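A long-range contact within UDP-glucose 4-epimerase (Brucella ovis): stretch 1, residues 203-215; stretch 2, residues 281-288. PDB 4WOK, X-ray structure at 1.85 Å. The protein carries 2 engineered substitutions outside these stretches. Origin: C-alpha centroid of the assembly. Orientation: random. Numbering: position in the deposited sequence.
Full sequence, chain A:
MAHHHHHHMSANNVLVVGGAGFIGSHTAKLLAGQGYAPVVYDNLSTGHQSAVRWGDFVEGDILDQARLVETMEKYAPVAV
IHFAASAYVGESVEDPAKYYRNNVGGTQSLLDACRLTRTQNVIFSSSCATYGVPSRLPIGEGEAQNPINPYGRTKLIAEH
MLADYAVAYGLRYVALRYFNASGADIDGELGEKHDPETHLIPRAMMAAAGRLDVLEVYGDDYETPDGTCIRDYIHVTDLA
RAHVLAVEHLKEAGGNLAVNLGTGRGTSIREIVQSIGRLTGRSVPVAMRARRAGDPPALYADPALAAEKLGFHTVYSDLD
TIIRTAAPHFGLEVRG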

# COMPACT_ATOMS: atom_id res chain seq x y z
N ARG A 203 -8.02 -10.56 8.48
CA ARG A 203 -8.88 -11.73 8.49
C ARG A 203 -8.55 -12.65 9.67
O ARG A 203 -9.45 -13.14 10.36
CB ARG A 203 -8.75 -12.49 7.16
CG ARG A 203 -9.46 -11.80 5.99
CD ARG A 203 -9.32 -12.58 4.69
NE ARG A 203 -9.79 -13.97 4.82
CZ ARG A 203 -9.02 -15.04 4.64
NH1 ARG A 203 -7.74 -14.89 4.30
NH2 ARG A 203 -9.52 -16.26 4.78
N ALA A 204 -7.27 -12.85 9.93
CA ALA A 204 -6.88 -13.72 11.04
C ALA A 204 -7.39 -13.15 12.37
O ALA A 204 -7.85 -13.89 13.24
CB ALA A 204 -5.37 -13.91 11.07
N MET A 205 -7.33 -11.83 12.51
CA MET A 205 -7.78 -11.18 13.74
C MET A 205 -9.29 -11.23 13.88
O MET A 205 -9.82 -11.49 14.97
CB MET A 205 -7.30 -9.72 13.79
CG MET A 205 -5.83 -9.61 14.04
SD MET A 205 -5.21 -7.92 14.02
CE MET A 205 -3.53 -8.24 14.57
N MET A 206 -9.99 -10.97 12.79
CA MET A 206 -11.44 -11.06 12.78
C MET A 206 -11.87 -12.47 13.19
O MET A 206 -12.83 -12.62 13.94
CB MET A 206 -11.99 -10.71 11.40
CG MET A 206 -11.85 -9.22 11.05
SD MET A 206 -12.14 -8.92 9.29
CE MET A 206 -13.89 -9.27 9.18
N ALA A 207 -11.16 -13.47 12.69
CA ALA A 207 -11.49 -14.86 13.01
C ALA A 207 -11.25 -15.14 14.50
O ALA A 207 -12.09 -15.73 15.17
CB ALA A 207 -10.68 -15.81 12.15
N ALA A 208 -10.11 -14.69 15.02
CA ALA A 208 -9.81 -14.84 16.44
C ALA A 208 -10.87 -14.12 17.28
O ALA A 208 -11.23 -14.56 18.36
CB ALA A 208 -8.42 -14.32 16.76
N ALA A 209 -11.38 -13.01 16.76
CA ALA A 209 -12.37 -12.21 17.48
C ALA A 209 -13.80 -12.72 17.33
O ALA A 209 -14.69 -12.25 18.03
CB ALA A 209 -12.29 -10.76 17.01
N GLY A 210 -14.01 -13.65 16.40
CA GLY A 210 -15.32 -14.24 16.20
C GLY A 210 -16.13 -13.44 15.21
O GLY A 210 -17.33 -13.67 15.03
N ARG A 211 -15.48 -12.49 14.54
CA ARG A 211 -16.13 -11.71 13.51
C ARG A 211 -16.15 -12.50 12.20
O ARG A 211 -16.97 -12.23 11.32
CB ARG A 211 -15.43 -10.36 13.33
CG ARG A 211 -15.47 -9.52 14.60
CD ARG A 211 -14.86 -8.14 14.40
NE ARG A 211 -15.09 -7.27 15.55
CZ ARG A 211 -14.86 -5.95 15.56
NH1 ARG A 211 -14.38 -5.35 14.49
NH2 ARG A 211 -15.11 -5.24 16.65
N LEU A 212 -15.23 -13.45 12.08
CA LEU A 212 -15.27 -14.48 11.03
C LEU A 212 -15.29 -15.84 11.71
O LEU A 212 -14.77 -15.99 12.83
CB LEU A 212 -14.06 -14.39 10.10
CG LEU A 212 -13.98 -13.22 9.12
CD1 LEU A 212 -12.65 -13.28 8.38
CD2 LEU A 212 -15.15 -13.26 8.15
N ASP A 213 -15.87 -16.83 11.06
CA ASP A 213 -15.98 -18.15 11.66
C ASP A 213 -14.66 -18.90 11.62
O ASP A 213 -14.29 -19.59 12.58
CB ASP A 213 -17.06 -18.97 10.96
CG ASP A 213 -18.46 -18.58 11.40
OD1 ASP A 213 -18.72 -18.60 12.62
OD2 ASP A 213 -19.29 -18.26 10.53
N VAL A 214 -13.96 -18.82 10.49
CA VAL A 214 -12.71 -19.56 10.31
C VAL A 214 -11.70 -18.74 9.52
O VAL A 214 -12.05 -17.77 8.86
CB VAL A 214 -12.92 -20.92 9.58
CG1 VAL A 214 -13.89 -21.79 10.32
CG2 VAL A 214 -13.40 -20.70 8.15
N LEU A 215 -10.44 -19.13 9.62
CA LEU A 215 -9.43 -18.62 8.70
C LEU A 215 -8.92 -19.81 7.91
O LEU A 215 -8.22 -20.67 8.44
CB LEU A 215 -8.29 -17.92 9.42
CG LEU A 215 -7.18 -17.44 8.48
CD1 LEU A 215 -7.59 -16.15 7.73
CD2 LEU A 215 -5.86 -17.24 9.20
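Stretch 2, residues 281-288: GRSVPVAM

Stretch 2 packs along the C-terminal end of the helix in stretch 1, then runs parallel to Leu215 as a short strand. Gly281, at positive phi just after another helix, leads into extended residues; Ala208 lies nearest Val284 (CA to CA 4.2 Å), Val214 nearest Pro285 (5.2 Å) and Leu215 nearest Val286 (4.8 Å). The contact buries 517 Å², both sides summed.

Two backbone hydrogen bonds set the parallel register, both made by Leu215: its N donates to O of Pro285 (3.1 Å, 168°), and its O accepts from N of Ala287 (2.8 Å, 172°). Val286, bridged with Leu215, therefore turns its own amide away from this pairing; its N makes a weak bond to O of Val284 (2.8 Å). CA-H...O contacts reinforce the ladder, from CA of Val286 to O of Leu215 (3.4 Å) and from CA of Val214 to O of Pro285 (3.5 Å).

The side chains of Leu215 and Val286 share one face of the sheet. Leu215 is t at chi1 and p at chi2, and its CB lies 3.9 Å from CG1 of Val284. Val284, t at chi1 (-178°), spreads its two methyls over the helix: CG1 lies 4.2 Å from CB of both Ala204 and Ala207, while CG2 lies 3.9 Å from CB of Ala208 and 3.6 Å from O of Ala204. The short alanine side chains let the valine come this close to the helix backbone.

Pro285, its ring C-gamma endo, points its CA-to-CB bond toward stretch 1. Its CD lies 3.7 Å from CB of Ala207 and 3.3 Å from O of Ala207, and its CG 3.4 Å from O of Asp213, so the ring touches both the helix and the segment leading into the strand. Farther along, CB of Val214 lies 4.5 Å from CB of Ala287, a position set by the backbone; the rotamer of Val214 is m (chi1 -58°).

At the helix end Gly210 adopts positive phi (89°) in a Schellman motif, where a CB would be jammed against the preceding carbonyl O. Arg282, m, t, p along chi1 to chi3, folds its guanidinium over this end, with O of Ala208 and C of Ala209 over one face. Its NE is 3.4 Å from O of Ala208, but the angle is too poor for a hydrogen bond. That carbonyl instead accepts from a water (O to water O 2.7 Å), which also donates to O of Ser283 (water O to O 3.0 Å) and so bridges the backbones beside the CA-H...O contact from CA of Ala208 to O of Ser283 (3.4 Å).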

# COMPACT_ATOMS: atom_id res chain seq x y z
N GLY A 281 -4.64 -13.18 23.55
CA GLY A 281 -5.20 -14.25 24.36
C GLY A 281 -6.31 -15.01 23.66
O GLY A 281 -6.98 -15.85 24.26
N ARG A 282 -6.52 -14.72 22.38
CA ARG A 282 -7.55 -15.42 21.63
C ARG A 282 -6.92 -16.11 20.44
O ARG A 282 -6.18 -15.50 19.68
CB ARG A 282 -8.64 -14.45 21.22
CG ARG A 282 -9.25 -13.75 22.42
CD ARG A 282 -10.50 -12.98 22.06
NE ARG A 282 -11.59 -13.87 21.66
CZ ARG A 282 -12.83 -13.47 21.43
NH1 ARG A 282 -13.14 -12.18 21.56
NH2 ARG A 282 -13.77 -14.34 21.07
N SER A 283 -7.20 -17.40 20.28
CA SER A 283 -6.61 -18.16 19.19
C SER A 283 -7.35 -17.93 17.88
O SER A 283 -8.55 -17.66 17.86
CB SER A 283 -6.61 -19.66 19.51
OG SER A 283 -7.93 -20.16 19.52
N VAL A 284 -6.62 -18.05 16.77
CA VAL A 284 -7.21 -17.96 15.44
C VAL A 284 -7.74 -19.33 15.02
O VAL A 284 -6.99 -20.29 15.01
CB VAL A 284 -6.18 -17.47 14.41
CG1 VAL A 284 -6.83 -17.34 13.03
CG2 VAL A 284 -5.56 -16.16 14.85
N PRO A 285 -9.04 -19.42 14.68
CA PRO A 285 -9.60 -20.73 14.32
C PRO A 285 -9.22 -21.17 12.91
O PRO A 285 -10.04 -21.11 11.99
CB PRO A 285 -11.11 -20.51 14.45
CG PRO A 285 -11.29 -19.03 14.16
CD PRO A 285 -10.08 -18.38 14.79
N VAL A 286 -7.98 -21.63 12.75
CA VAL A 286 -7.44 -22.01 11.45
C VAL A 286 -8.07 -23.27 10.89
O VAL A 286 -8.25 -24.26 11.59
CB VAL A 286 -5.92 -22.21 11.54
CG1 VAL A 286 -5.37 -22.74 10.22
CG2 VAL A 286 -5.23 -20.91 11.90
N ALA A 287 -8.42 -23.21 9.61
CA ALA A 287 -8.81 -24.39 8.87
C ALA A 287 -7.75 -24.63 7.81
O ALA A 287 -7.69 -23.92 6.81
CB ALA A 287 -10.18 -24.21 8.24
N MET A 288 -6.89 -25.61 8.06
CA MET A 288 -5.79 -25.90 7.16
C MET A 288 -6.28 -26.68 5.94
O MET A 288 -6.86 -27.75 6.08
CB MET A 288 -4.70 -26.68 7.90
CG MET A 288 -3.36 -26.68 7.19
SD MET A 288 -2.68 -25.03 6.99
CE MET A 288 -2.16 -24.65 8.66
O HOH W 1 -10.88 -16.89 19.60